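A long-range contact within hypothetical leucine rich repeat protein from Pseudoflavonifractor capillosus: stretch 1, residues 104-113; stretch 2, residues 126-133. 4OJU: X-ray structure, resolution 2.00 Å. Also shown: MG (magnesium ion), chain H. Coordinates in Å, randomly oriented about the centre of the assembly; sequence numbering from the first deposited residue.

Stretch 1, residues 104-113: NELAFASCDA
Stretch 2, residues 126-133: MDNPFRWS

How do two stretches with little regular structure run together? They advance in the same direction, CA atoms pairing as Glu105–Asp127 (4.5 Å), Leu106–Pro129 (3.8 Å) and Ser110–Ser133 (4.1 Å). Leu106 N donates to Asn128 O (2.9 Å), Phe108 N to Pro129 O (2.7 Å) and Ser110 N to Arg131 O (2.9 Å). Type II turns bend Asn104–Ala107 and Phe130–Ser133; Leu106 (57/24) and Trp132 (70/-2) take their left-handed third positions.

Why is Ser133 pivotal? With chi1 at -66° (m), its OG donates to Phe108 O (2.6 Å) and accepts from Cys111 N (2.8 Å, 174°), so one hydroxyl serves two backbone groups.

How do the apolar side chains fit? Leu106 (m, t) starts away, yet its end returns, CD2 lying 3.9 Å from Trp132 CZ3. Trp132 (m, chi2 -56°) points toward stretch 1, and its CE3 meets Ala109 CB at 4.0 Å. Phe108 (m, chi2 -83°) places CB 3.8 Å from CD1 of Phe130 (m, chi2 -66°); Pro129 CB lies at the Phe108 ring edge.

What holds the polar ends? Water 1 donates to Asn104 OD1 (2.7 Å) and Asp127 OD2 (2.5 Å), bridging two m rotamers. Asp112 (m, chi2 -20°) binds magnesium through OD2 (2.2 Å), while its OD1 accepts from metal-bound water 2 (2.9 Å).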

# COMPACT_ATOMS: atom_id res chain seq x y z
N ASN A 104 -16.30 7.31 0.34
CA ASN A 104 -15.40 8.24 1.01
C ASN A 104 -14.14 7.57 1.49
O ASN A 104 -14.02 6.35 1.48
CB ASN A 104 -16.08 8.96 2.17
CG ASN A 104 -16.93 10.09 1.66
OD1 ASN A 104 -16.45 11.19 1.43
ND2 ASN A 104 -18.17 9.82 1.38
N GLU A 105 -13.20 8.40 1.91
CA GLU A 105 -11.87 7.98 2.27
C GLU A 105 -11.87 6.83 3.29
O GLU A 105 -12.59 6.86 4.30
CB GLU A 105 -11.06 9.19 2.76
CG GLU A 105 -10.66 9.24 4.22
CD GLU A 105 -9.92 10.51 4.62
OE1 GLU A 105 -9.38 11.21 3.73
OE2 GLU A 105 -9.89 10.81 5.83
N LEU A 106 -11.06 5.81 3.00
CA LEU A 106 -10.81 4.69 3.89
C LEU A 106 -12.09 3.93 4.32
O LEU A 106 -12.08 3.27 5.36
CB LEU A 106 -10.06 5.22 5.13
CG LEU A 106 -8.76 5.99 4.90
CD1 LEU A 106 -8.27 6.64 6.21
CD2 LEU A 106 -7.71 5.07 4.36
N ALA A 107 -13.16 3.99 3.53
CA ALA A 107 -14.45 3.35 3.86
C ALA A 107 -14.30 1.83 4.07
O ALA A 107 -14.99 1.26 4.91
CB ALA A 107 -15.47 3.62 2.77
N PHE A 108 -13.36 1.18 3.35
CA PHE A 108 -13.13 -0.26 3.51
C PHE A 108 -11.65 -0.46 3.86
O PHE A 108 -11.01 -1.39 3.36
CB PHE A 108 -13.53 -1.04 2.23
CG PHE A 108 -15.01 -0.97 1.95
CD1 PHE A 108 -15.89 -1.84 2.58
CD2 PHE A 108 -15.53 -0.01 1.09
CE1 PHE A 108 -17.26 -1.77 2.34
CE2 PHE A 108 -16.91 0.08 0.86
CZ PHE A 108 -17.76 -0.79 1.51
N ALA A 109 -11.11 0.41 4.71
CA ALA A 109 -9.69 0.37 5.06
C ALA A 109 -9.36 -0.72 6.07
O ALA A 109 -10.15 -1.01 6.97
CB ALA A 109 -9.25 1.71 5.62
N SER A 110 -8.16 -1.31 5.93
CA SER A 110 -7.65 -2.36 6.83
C SER A 110 -8.69 -3.49 7.11
O SER A 110 -8.93 -3.86 8.27
CB SER A 110 -7.19 -1.71 8.14
OG SER A 110 -6.57 -2.61 9.04
N CYS A 111 -9.34 -3.99 6.04
CA CYS A 111 -10.29 -5.11 6.04
C CYS A 111 -9.53 -6.25 5.41
O CYS A 111 -9.58 -6.45 4.20
CB CYS A 111 -11.55 -4.76 5.24
SG CYS A 111 -12.62 -3.55 6.04
N ASP A 112 -8.80 -6.97 6.23
CA ASP A 112 -7.84 -7.96 5.75
C ASP A 112 -8.45 -9.23 5.16
O ASP A 112 -7.73 -9.93 4.45
CB ASP A 112 -6.82 -8.29 6.86
CG ASP A 112 -6.02 -7.08 7.32
OD1 ASP A 112 -5.94 -6.07 6.55
OD2 ASP A 112 -5.41 -7.15 8.40
N ALA A 113 -9.75 -9.49 5.36
CA ALA A 113 -10.40 -10.66 4.76
C ALA A 113 -11.13 -10.26 3.45
O ALA A 113 -11.71 -11.12 2.79
CB ALA A 113 -11.38 -11.28 5.74
N MSE A 126 -14.26 7.77 -5.87
CA MSE A 126 -13.73 6.99 -4.74
C MSE A 126 -12.50 7.66 -4.19
O MSE A 126 -11.57 7.90 -4.96
CB MSE A 126 -13.36 5.56 -5.18
CG MSE A 126 -14.55 4.74 -5.67
SE MSE A 126 -13.98 2.89 -5.99
CE MSE A 126 -12.40 3.12 -7.12
N ASP A 127 -12.49 8.00 -2.87
CA ASP A 127 -11.32 8.54 -2.14
C ASP A 127 -10.67 7.36 -1.42
O ASP A 127 -11.32 6.82 -0.54
CB ASP A 127 -11.77 9.63 -1.14
CG ASP A 127 -12.60 10.76 -1.75
OD1 ASP A 127 -12.66 10.85 -2.97
OD2 ASP A 127 -13.19 11.53 -0.98
N ASN A 128 -9.46 6.87 -1.86
CA ASN A 128 -8.76 5.62 -1.40
C ASN A 128 -9.50 4.86 -0.28
O ASN A 128 -9.18 4.98 0.91
CB ASN A 128 -7.29 5.83 -1.02
CG ASN A 128 -6.53 4.52 -0.90
OD1 ASN A 128 -7.07 3.41 -1.06
ND2 ASN A 128 -5.25 4.61 -0.65
N PRO A 129 -10.53 4.09 -0.65
CA PRO A 129 -11.32 3.38 0.37
C PRO A 129 -10.68 2.09 0.85
O PRO A 129 -11.15 1.54 1.82
CB PRO A 129 -12.64 3.05 -0.38
CG PRO A 129 -12.58 3.88 -1.69
CD PRO A 129 -11.12 3.89 -2.00
N PHE A 130 -9.67 1.57 0.15
CA PHE A 130 -9.13 0.24 0.43
C PHE A 130 -7.72 0.23 1.03
O PHE A 130 -7.12 -0.85 1.14
CB PHE A 130 -9.15 -0.55 -0.88
CG PHE A 130 -10.46 -0.37 -1.64
CD1 PHE A 130 -11.66 -0.85 -1.11
CD2 PHE A 130 -10.49 0.24 -2.89
CE1 PHE A 130 -12.86 -0.68 -1.80
CE2 PHE A 130 -11.69 0.40 -3.57
CZ PHE A 130 -12.87 -0.05 -3.02
N ARG A 131 -7.23 1.39 1.48
CA ARG A 131 -5.89 1.49 2.08
C ARG A 131 -5.73 0.48 3.21
O ARG A 131 -6.66 0.31 4.01
CB ARG A 131 -5.62 2.91 2.60
CG ARG A 131 -4.13 3.19 2.84
CD ARG A 131 -3.93 4.67 3.06
NE ARG A 131 -2.55 5.00 3.40
CZ ARG A 131 -2.12 6.23 3.70
NH1 ARG A 131 -2.96 7.25 3.65
NH2 ARG A 131 -0.86 6.44 4.02
N TRP A 132 -4.58 -0.23 3.23
CA TRP A 132 -4.18 -1.24 4.24
C TRP A 132 -5.00 -2.53 4.16
O TRP A 132 -4.74 -3.45 4.94
CB TRP A 132 -4.21 -0.68 5.70
CG TRP A 132 -3.54 0.65 5.86
CD1 TRP A 132 -2.26 0.96 5.54
CD2 TRP A 132 -4.15 1.86 6.33
NE1 TRP A 132 -2.02 2.30 5.79
CE2 TRP A 132 -3.16 2.87 6.29
CE3 TRP A 132 -5.43 2.19 6.82
CZ2 TRP A 132 -3.42 4.20 6.66
CZ3 TRP A 132 -5.67 3.49 7.25
CH2 TRP A 132 -4.67 4.48 7.15
N SER A 133 -5.97 -2.62 3.26
CA SER A 133 -6.70 -3.87 3.11
C SER A 133 -5.84 -4.77 2.22
O SER A 133 -5.90 -4.69 0.99
CB SER A 133 -8.10 -3.64 2.54
OG SER A 133 -8.86 -2.91 3.47
MG MG H . -4.05 -5.75 9.44
O HOH W 1 -13.72 11.19 1.41
O HOH W 2 -4.58 -4.15 8.23
O HOH W 3 -5.46 -5.65 10.91
O HOH W 4 -3.24 -7.41 10.74
O HOH W 5 -2.26 -6.10 8.24